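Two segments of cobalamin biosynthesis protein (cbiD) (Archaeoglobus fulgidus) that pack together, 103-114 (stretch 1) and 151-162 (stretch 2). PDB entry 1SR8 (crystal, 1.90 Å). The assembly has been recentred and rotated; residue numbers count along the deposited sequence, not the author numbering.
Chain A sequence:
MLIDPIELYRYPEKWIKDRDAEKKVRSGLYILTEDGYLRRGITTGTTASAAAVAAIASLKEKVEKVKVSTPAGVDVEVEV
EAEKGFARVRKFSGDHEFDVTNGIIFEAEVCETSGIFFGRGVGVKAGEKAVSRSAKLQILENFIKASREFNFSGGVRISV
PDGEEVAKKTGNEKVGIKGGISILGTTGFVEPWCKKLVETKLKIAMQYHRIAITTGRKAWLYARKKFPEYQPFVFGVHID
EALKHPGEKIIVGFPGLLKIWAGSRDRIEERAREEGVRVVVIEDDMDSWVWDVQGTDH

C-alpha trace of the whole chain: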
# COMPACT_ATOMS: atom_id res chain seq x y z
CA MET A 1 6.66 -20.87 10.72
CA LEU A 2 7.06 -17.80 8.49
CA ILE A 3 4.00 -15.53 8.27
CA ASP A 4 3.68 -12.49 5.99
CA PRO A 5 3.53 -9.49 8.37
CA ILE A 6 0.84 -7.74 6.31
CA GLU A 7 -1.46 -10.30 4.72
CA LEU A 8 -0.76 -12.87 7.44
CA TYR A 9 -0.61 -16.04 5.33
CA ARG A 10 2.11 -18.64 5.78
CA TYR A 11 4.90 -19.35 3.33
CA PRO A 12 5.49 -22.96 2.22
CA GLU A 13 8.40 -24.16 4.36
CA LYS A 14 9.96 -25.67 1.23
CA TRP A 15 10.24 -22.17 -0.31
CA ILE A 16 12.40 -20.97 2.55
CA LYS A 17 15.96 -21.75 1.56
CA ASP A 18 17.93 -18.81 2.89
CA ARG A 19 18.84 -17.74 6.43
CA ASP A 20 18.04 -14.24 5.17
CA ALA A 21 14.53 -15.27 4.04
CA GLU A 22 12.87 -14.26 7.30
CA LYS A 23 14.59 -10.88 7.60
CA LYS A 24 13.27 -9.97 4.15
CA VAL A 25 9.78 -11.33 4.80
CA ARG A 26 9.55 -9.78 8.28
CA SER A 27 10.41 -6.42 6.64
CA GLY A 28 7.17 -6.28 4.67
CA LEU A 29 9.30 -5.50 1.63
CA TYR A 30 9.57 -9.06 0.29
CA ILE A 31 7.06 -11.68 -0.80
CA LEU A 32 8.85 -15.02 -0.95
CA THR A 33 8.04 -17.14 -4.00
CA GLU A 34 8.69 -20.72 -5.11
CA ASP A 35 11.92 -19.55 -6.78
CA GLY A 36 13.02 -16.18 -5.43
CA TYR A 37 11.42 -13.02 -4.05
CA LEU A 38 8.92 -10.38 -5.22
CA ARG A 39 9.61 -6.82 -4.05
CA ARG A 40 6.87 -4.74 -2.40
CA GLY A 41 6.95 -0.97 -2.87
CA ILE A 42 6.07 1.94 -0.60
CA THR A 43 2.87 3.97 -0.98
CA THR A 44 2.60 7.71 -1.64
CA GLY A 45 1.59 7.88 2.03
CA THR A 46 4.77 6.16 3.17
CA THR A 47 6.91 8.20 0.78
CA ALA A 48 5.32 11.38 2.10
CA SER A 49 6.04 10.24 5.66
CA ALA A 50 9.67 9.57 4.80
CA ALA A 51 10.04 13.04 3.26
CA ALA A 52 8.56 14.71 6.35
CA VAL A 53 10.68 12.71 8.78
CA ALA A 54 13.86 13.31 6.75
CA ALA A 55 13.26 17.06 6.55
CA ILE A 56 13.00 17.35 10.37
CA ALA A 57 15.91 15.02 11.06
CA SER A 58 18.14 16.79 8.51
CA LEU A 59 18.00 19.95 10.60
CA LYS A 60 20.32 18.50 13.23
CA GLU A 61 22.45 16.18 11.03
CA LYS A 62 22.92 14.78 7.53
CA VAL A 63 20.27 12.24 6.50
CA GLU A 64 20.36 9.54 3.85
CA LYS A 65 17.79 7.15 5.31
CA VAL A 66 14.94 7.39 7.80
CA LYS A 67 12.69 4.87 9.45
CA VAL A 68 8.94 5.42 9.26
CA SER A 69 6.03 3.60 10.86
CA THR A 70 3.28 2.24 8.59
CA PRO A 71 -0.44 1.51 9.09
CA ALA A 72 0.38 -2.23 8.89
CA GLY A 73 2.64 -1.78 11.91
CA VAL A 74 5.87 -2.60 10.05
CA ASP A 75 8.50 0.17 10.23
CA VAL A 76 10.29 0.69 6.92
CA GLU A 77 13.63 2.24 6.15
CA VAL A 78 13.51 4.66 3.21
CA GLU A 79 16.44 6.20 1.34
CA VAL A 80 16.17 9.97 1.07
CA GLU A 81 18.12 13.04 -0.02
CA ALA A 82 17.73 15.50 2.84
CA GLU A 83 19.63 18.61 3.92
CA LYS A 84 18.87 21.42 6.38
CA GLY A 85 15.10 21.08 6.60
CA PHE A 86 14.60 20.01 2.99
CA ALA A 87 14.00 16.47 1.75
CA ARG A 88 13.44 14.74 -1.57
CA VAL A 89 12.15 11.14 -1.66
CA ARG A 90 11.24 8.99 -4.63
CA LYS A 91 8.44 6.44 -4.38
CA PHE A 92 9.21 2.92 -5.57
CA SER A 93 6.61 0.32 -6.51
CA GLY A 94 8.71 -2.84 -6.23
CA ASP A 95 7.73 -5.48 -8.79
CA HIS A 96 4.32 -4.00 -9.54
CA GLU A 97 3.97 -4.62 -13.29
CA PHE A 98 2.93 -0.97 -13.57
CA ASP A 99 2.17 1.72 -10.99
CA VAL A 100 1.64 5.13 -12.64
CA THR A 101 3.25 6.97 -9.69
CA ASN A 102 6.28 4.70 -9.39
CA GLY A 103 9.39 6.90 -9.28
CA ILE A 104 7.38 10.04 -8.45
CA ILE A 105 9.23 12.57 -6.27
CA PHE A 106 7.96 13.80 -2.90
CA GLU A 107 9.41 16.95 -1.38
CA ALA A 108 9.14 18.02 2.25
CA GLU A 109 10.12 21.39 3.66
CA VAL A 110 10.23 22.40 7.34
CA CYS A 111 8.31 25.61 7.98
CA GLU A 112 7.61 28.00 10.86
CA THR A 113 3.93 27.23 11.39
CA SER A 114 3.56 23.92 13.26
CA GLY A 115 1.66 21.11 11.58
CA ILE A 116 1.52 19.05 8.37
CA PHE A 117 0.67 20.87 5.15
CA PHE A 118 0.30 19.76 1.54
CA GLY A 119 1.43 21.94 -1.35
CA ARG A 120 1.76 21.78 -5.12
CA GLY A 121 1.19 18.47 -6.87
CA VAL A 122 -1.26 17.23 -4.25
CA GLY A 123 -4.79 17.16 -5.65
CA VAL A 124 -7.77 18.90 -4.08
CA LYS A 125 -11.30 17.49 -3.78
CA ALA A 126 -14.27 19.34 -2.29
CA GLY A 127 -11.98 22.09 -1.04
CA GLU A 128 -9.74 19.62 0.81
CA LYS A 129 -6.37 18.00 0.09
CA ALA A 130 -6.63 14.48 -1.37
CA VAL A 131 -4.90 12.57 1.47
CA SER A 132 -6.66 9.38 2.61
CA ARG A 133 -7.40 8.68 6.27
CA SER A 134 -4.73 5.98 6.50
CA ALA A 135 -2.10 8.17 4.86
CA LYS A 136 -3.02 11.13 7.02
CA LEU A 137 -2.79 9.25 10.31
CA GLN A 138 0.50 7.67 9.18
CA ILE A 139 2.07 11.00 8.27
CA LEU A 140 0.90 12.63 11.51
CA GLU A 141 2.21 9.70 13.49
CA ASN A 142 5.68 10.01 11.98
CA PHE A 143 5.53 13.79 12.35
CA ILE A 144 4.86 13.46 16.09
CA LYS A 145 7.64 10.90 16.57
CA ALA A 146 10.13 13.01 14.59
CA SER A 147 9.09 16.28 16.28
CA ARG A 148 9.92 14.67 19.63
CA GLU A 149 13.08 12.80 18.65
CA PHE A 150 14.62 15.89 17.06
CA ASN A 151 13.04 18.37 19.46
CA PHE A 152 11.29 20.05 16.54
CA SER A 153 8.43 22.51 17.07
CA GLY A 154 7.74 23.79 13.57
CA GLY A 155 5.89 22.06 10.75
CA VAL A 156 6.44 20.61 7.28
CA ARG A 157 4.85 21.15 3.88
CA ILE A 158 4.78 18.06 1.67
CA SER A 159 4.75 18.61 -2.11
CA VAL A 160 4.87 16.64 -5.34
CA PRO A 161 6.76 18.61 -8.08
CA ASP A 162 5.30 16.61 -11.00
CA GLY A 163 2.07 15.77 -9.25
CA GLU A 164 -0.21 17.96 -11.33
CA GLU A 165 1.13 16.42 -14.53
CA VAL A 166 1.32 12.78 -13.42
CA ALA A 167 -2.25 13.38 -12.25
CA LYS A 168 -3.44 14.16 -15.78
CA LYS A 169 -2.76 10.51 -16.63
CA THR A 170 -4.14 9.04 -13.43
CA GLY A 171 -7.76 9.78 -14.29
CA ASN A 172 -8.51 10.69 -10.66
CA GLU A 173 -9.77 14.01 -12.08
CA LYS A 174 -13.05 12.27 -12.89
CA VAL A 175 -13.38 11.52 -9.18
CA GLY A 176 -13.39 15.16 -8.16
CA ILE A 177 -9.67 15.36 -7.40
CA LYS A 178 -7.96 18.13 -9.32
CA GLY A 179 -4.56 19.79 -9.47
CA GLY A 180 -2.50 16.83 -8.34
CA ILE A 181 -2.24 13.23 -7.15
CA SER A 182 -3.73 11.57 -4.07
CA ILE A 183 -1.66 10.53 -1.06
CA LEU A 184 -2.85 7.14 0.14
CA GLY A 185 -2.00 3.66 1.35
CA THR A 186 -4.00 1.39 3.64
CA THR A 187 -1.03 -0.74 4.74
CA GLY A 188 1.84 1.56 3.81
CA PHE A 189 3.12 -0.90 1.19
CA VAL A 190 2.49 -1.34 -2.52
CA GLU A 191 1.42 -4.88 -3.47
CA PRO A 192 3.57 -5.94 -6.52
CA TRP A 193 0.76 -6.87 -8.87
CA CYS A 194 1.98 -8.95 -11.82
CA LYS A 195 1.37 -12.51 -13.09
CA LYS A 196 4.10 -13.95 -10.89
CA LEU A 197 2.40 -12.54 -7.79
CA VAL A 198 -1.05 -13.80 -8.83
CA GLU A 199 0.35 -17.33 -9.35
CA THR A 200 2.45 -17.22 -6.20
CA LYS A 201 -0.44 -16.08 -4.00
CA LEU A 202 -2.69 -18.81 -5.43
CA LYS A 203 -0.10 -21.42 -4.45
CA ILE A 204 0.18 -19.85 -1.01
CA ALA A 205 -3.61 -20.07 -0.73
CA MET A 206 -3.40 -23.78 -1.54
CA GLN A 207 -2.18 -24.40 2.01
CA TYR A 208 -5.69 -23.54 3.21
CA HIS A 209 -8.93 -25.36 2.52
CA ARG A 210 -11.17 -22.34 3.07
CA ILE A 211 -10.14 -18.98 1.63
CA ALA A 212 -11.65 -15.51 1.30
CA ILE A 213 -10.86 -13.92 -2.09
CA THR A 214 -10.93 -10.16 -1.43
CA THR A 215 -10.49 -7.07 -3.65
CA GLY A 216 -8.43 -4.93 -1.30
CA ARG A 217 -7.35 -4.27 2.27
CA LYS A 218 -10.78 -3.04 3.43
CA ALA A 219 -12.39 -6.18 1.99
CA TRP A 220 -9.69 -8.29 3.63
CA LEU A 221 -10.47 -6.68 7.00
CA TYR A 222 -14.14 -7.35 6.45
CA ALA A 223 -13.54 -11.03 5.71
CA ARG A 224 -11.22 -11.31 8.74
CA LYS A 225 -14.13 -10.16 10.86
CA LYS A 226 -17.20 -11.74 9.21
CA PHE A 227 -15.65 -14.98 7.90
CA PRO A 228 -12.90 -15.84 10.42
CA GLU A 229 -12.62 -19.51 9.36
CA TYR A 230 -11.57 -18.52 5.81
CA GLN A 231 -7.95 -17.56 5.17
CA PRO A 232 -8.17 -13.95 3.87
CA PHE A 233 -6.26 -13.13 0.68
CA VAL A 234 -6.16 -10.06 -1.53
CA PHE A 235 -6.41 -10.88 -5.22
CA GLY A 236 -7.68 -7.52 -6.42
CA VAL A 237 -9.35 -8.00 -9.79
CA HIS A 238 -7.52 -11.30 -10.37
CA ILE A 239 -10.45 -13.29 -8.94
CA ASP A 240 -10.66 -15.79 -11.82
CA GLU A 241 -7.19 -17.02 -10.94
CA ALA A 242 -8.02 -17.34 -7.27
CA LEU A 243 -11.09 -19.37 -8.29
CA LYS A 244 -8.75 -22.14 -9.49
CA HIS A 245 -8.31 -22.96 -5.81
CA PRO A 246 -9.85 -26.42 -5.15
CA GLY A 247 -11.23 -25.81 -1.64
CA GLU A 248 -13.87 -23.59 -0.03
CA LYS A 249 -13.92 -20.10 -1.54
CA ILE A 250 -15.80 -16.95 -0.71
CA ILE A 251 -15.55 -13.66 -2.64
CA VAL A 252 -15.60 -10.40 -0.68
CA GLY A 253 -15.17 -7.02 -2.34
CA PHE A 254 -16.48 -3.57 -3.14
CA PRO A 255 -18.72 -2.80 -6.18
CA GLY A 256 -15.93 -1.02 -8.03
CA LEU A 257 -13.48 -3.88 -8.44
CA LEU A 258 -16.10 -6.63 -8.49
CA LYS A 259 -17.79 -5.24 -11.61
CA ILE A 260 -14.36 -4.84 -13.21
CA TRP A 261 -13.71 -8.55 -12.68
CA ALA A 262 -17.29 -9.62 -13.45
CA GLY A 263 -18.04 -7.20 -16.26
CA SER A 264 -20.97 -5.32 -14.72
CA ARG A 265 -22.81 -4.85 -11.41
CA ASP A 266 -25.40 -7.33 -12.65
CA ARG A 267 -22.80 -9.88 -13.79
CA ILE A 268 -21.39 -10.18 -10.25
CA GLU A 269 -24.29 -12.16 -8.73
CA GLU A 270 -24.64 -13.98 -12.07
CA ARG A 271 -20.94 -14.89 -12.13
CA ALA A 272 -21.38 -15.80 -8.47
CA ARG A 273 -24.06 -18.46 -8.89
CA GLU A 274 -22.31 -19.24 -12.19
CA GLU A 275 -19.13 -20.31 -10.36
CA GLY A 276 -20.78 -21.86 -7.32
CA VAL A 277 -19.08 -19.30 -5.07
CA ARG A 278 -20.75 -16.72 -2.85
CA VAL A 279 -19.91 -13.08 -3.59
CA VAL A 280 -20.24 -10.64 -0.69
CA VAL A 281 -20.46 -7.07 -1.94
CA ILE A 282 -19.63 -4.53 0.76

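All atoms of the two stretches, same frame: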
# COMPACT_ATOMS: atom_id res chain seq x y z
N GLY A 103 8.36 5.92 -8.97
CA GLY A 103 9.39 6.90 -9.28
C GLY A 103 9.02 8.37 -9.09
O GLY A 103 9.86 9.25 -9.31
N ILE A 104 7.80 8.66 -8.66
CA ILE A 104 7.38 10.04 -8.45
C ILE A 104 8.08 10.66 -7.23
O ILE A 104 8.20 10.02 -6.18
CB ILE A 104 5.85 10.15 -8.31
CG1 ILE A 104 5.38 11.51 -8.81
CG2 ILE A 104 5.43 9.94 -6.86
CD1 ILE A 104 3.92 11.56 -9.15
N ILE A 105 8.54 11.90 -7.36
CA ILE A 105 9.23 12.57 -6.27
C ILE A 105 8.32 13.29 -5.28
O ILE A 105 7.37 13.98 -5.65
CB ILE A 105 10.24 13.60 -6.80
CG1 ILE A 105 11.42 12.90 -7.47
CG2 ILE A 105 10.74 14.47 -5.66
CD1 ILE A 105 12.30 12.15 -6.51
N PHE A 106 8.66 13.14 -4.00
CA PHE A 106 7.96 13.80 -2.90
C PHE A 106 8.94 14.74 -2.23
O PHE A 106 10.06 14.34 -1.91
CB PHE A 106 7.46 12.79 -1.87
CG PHE A 106 6.08 12.26 -2.15
CD1 PHE A 106 4.99 12.75 -1.45
CD2 PHE A 106 5.87 11.31 -3.13
CE1 PHE A 106 3.70 12.29 -1.73
CE2 PHE A 106 4.60 10.84 -3.42
CZ PHE A 106 3.51 11.34 -2.71
N GLU A 107 8.54 15.99 -2.04
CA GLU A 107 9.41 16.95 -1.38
C GLU A 107 8.76 17.41 -0.08
O GLU A 107 7.54 17.60 -0.01
CB GLU A 107 9.66 18.18 -2.26
CG GLU A 107 10.24 17.88 -3.63
CD GLU A 107 10.74 19.15 -4.31
OE1 GLU A 107 10.07 20.20 -4.18
OE2 GLU A 107 11.79 19.09 -4.98
N ALA A 108 9.59 17.57 0.94
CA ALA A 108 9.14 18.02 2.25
C ALA A 108 10.02 19.17 2.71
O ALA A 108 11.26 19.10 2.63
CB ALA A 108 9.21 16.88 3.26
N GLU A 109 9.39 20.22 3.20
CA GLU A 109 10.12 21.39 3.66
C GLU A 109 9.65 21.80 5.05
O GLU A 109 8.45 21.93 5.27
CB GLU A 109 9.89 22.54 2.68
CG GLU A 109 10.63 23.82 3.01
CD GLU A 109 11.87 24.00 2.16
OE1 GLU A 109 12.98 24.16 2.73
OE2 GLU A 109 11.73 23.99 0.91
N VAL A 110 10.58 21.98 5.98
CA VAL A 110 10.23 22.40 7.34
C VAL A 110 9.81 23.86 7.26
O VAL A 110 10.41 24.65 6.54
CB VAL A 110 11.42 22.30 8.35
CG1 VAL A 110 11.90 20.87 8.46
CG2 VAL A 110 12.55 23.22 7.93
N CYS A 111 8.76 24.23 7.99
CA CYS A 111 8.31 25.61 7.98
C CYS A 111 8.08 26.11 9.40
O CYS A 111 8.18 25.33 10.36
CB CYS A 111 7.04 25.76 7.11
SG CYS A 111 5.57 24.80 7.54
N GLU A 112 7.82 27.40 9.55
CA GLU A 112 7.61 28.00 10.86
C GLU A 112 6.32 27.57 11.55
O GLU A 112 6.32 27.23 12.73
CB GLU A 112 7.63 29.53 10.76
CG GLU A 112 8.99 30.08 10.39
CD GLU A 112 10.02 29.75 11.43
OE1 GLU A 112 9.91 30.28 12.55
OE2 GLU A 112 10.93 28.96 11.13
N THR A 113 5.22 27.61 10.82
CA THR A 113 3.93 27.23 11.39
C THR A 113 3.82 25.72 11.62
O THR A 113 3.89 24.93 10.68
CB THR A 113 2.79 27.75 10.49
OG1 THR A 113 1.57 27.07 10.80
CG2 THR A 113 3.16 27.57 9.04
N SER A 114 3.66 25.33 12.88
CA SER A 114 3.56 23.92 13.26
C SER A 114 2.40 23.16 12.64
O SER A 114 1.27 23.65 12.59
CB SER A 114 3.50 23.81 14.77
OG SER A 114 2.59 24.76 15.28
N ASN A 151 13.48 17.18 18.76
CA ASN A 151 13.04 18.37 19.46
C ASN A 151 12.65 19.49 18.50
O ASN A 151 13.12 20.63 18.60
CB ASN A 151 14.13 18.84 20.42
CG ASN A 151 13.57 19.44 21.69
OD1 ASN A 151 13.11 20.59 21.70
ND2 ASN A 151 13.58 18.66 22.77
N PHE A 152 11.78 19.14 17.56
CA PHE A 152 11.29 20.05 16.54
C PHE A 152 9.94 20.61 16.97
O PHE A 152 9.12 19.90 17.56
CB PHE A 152 11.14 19.27 15.23
CG PHE A 152 10.66 20.09 14.07
CD1 PHE A 152 11.48 21.06 13.50
CD2 PHE A 152 9.40 19.87 13.53
CE1 PHE A 152 11.04 21.80 12.41
CE2 PHE A 152 8.95 20.60 12.43
CZ PHE A 152 9.77 21.57 11.87
N SER A 153 9.70 21.89 16.70
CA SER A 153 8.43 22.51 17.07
C SER A 153 7.72 23.18 15.90
O SER A 153 6.60 23.66 16.05
CB SER A 153 8.64 23.54 18.20
OG SER A 153 9.58 24.53 17.81
N GLY A 154 8.36 23.19 14.73
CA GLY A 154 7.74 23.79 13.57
C GLY A 154 6.81 22.82 12.85
O GLY A 154 6.18 21.98 13.49
N GLY A 155 6.73 22.94 11.53
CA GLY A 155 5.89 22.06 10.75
C GLY A 155 6.56 21.69 9.44
O GLY A 155 7.71 22.05 9.22
N VAL A 156 5.86 20.97 8.58
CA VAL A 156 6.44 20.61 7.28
C VAL A 156 5.37 20.68 6.20
O VAL A 156 4.20 20.39 6.44
CB VAL A 156 7.06 19.18 7.25
CG1 VAL A 156 7.97 18.95 8.45
CG2 VAL A 156 5.96 18.15 7.22
N ARG A 157 5.78 21.10 5.01
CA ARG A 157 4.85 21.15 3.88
C ARG A 157 5.35 20.07 2.94
O ARG A 157 6.54 20.03 2.58
CB ARG A 157 4.86 22.52 3.20
CG ARG A 157 4.04 22.59 1.91
CD ARG A 157 3.52 24.02 1.63
NE ARG A 157 4.52 25.02 1.98
CZ ARG A 157 5.75 25.07 1.45
NH1 ARG A 157 6.12 24.18 0.53
NH2 ARG A 157 6.61 25.99 1.88
N ILE A 158 4.45 19.17 2.57
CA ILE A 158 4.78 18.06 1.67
C ILE A 158 4.25 18.40 0.27
O ILE A 158 3.08 18.75 0.11
CB ILE A 158 4.13 16.75 2.18
CG1 ILE A 158 4.64 16.44 3.59
CG2 ILE A 158 4.40 15.62 1.19
CD1 ILE A 158 3.94 15.28 4.27
N SER A 159 5.12 18.30 -0.73
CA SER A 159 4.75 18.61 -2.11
C SER A 159 5.19 17.56 -3.10
O SER A 159 6.09 16.77 -2.82
CB SER A 159 5.35 19.96 -2.54
OG SER A 159 4.90 21.02 -1.72
N VAL A 160 4.56 17.57 -4.27
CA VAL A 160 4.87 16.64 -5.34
C VAL A 160 5.09 17.46 -6.63
O VAL A 160 4.14 17.76 -7.36
CB VAL A 160 3.72 15.63 -5.53
CG1 VAL A 160 4.13 14.55 -6.52
CG2 VAL A 160 3.35 15.03 -4.18
N PRO A 161 6.35 17.83 -6.91
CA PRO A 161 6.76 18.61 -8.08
C PRO A 161 6.07 18.28 -9.41
O PRO A 161 5.65 19.19 -10.13
CB PRO A 161 8.26 18.38 -8.13
CG PRO A 161 8.61 18.32 -6.68
CD PRO A 161 7.52 17.44 -6.11
N ASP A 162 5.94 16.99 -9.74
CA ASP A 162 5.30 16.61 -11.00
C ASP A 162 3.92 16.03 -10.76
O ASP A 162 3.37 15.34 -11.62
CB ASP A 162 6.14 15.57 -11.75
CG ASP A 162 7.53 16.07 -12.06
OD1 ASP A 162 7.66 17.17 -12.66
OD2 ASP A 162 8.50 15.36 -11.72
O HOH W 1 7.08 15.05 -8.52
O HOH W 2 8.33 13.03 -9.88

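Strands 105-111 and 155-159 run antiparallel, and their backbones satisfy each other at every second residue. Glu-107 N donates to Ser-159 O (2.7 Å) and Ser-159 N to Glu-107 O (2.6 Å), both nearly straight; Glu-109 N reaches Arg-157 O at 2.9 Å and Arg-157 N returns to Glu-109 O at 2.8 Å. The ladder closes with Cys-111 N to Gly-155 O (2.7 Å) and Gly-155 N to Cys-111 O (3.0 Å). Between these rungs lie the non-hydrogen-bonded pairs Ala-108/Ile-158 and Val-110/Val-156, where CA-H groups approach the same carbonyls, as in Val-156 CA to Glu-109 O at 3.1 Å. Past the ladder, two waters take over: water 1 donates to Ile-105 O and accepts from Asp-162 N, while water 2 accepts from Ile-105 N and donates to Asp-162 OD2. The sheet face bearing Ala-108, Val-110, Val-156 and Ile-158 is apolar; the other carries Glu-107, Glu-109 and Arg-157, whose polar ends suit its more open setting. Val-160 CG2 sits over the buried Phe-106 ring, 3.9 Å from its centroid, with Ile-158 CG2 at the ring edge. Gly-155 suits its tight place: an ideal CB would clash with Thr-113 O, 2.3 Å away. At Gly-154 it would come within 2.6 Å of Cys-111 O.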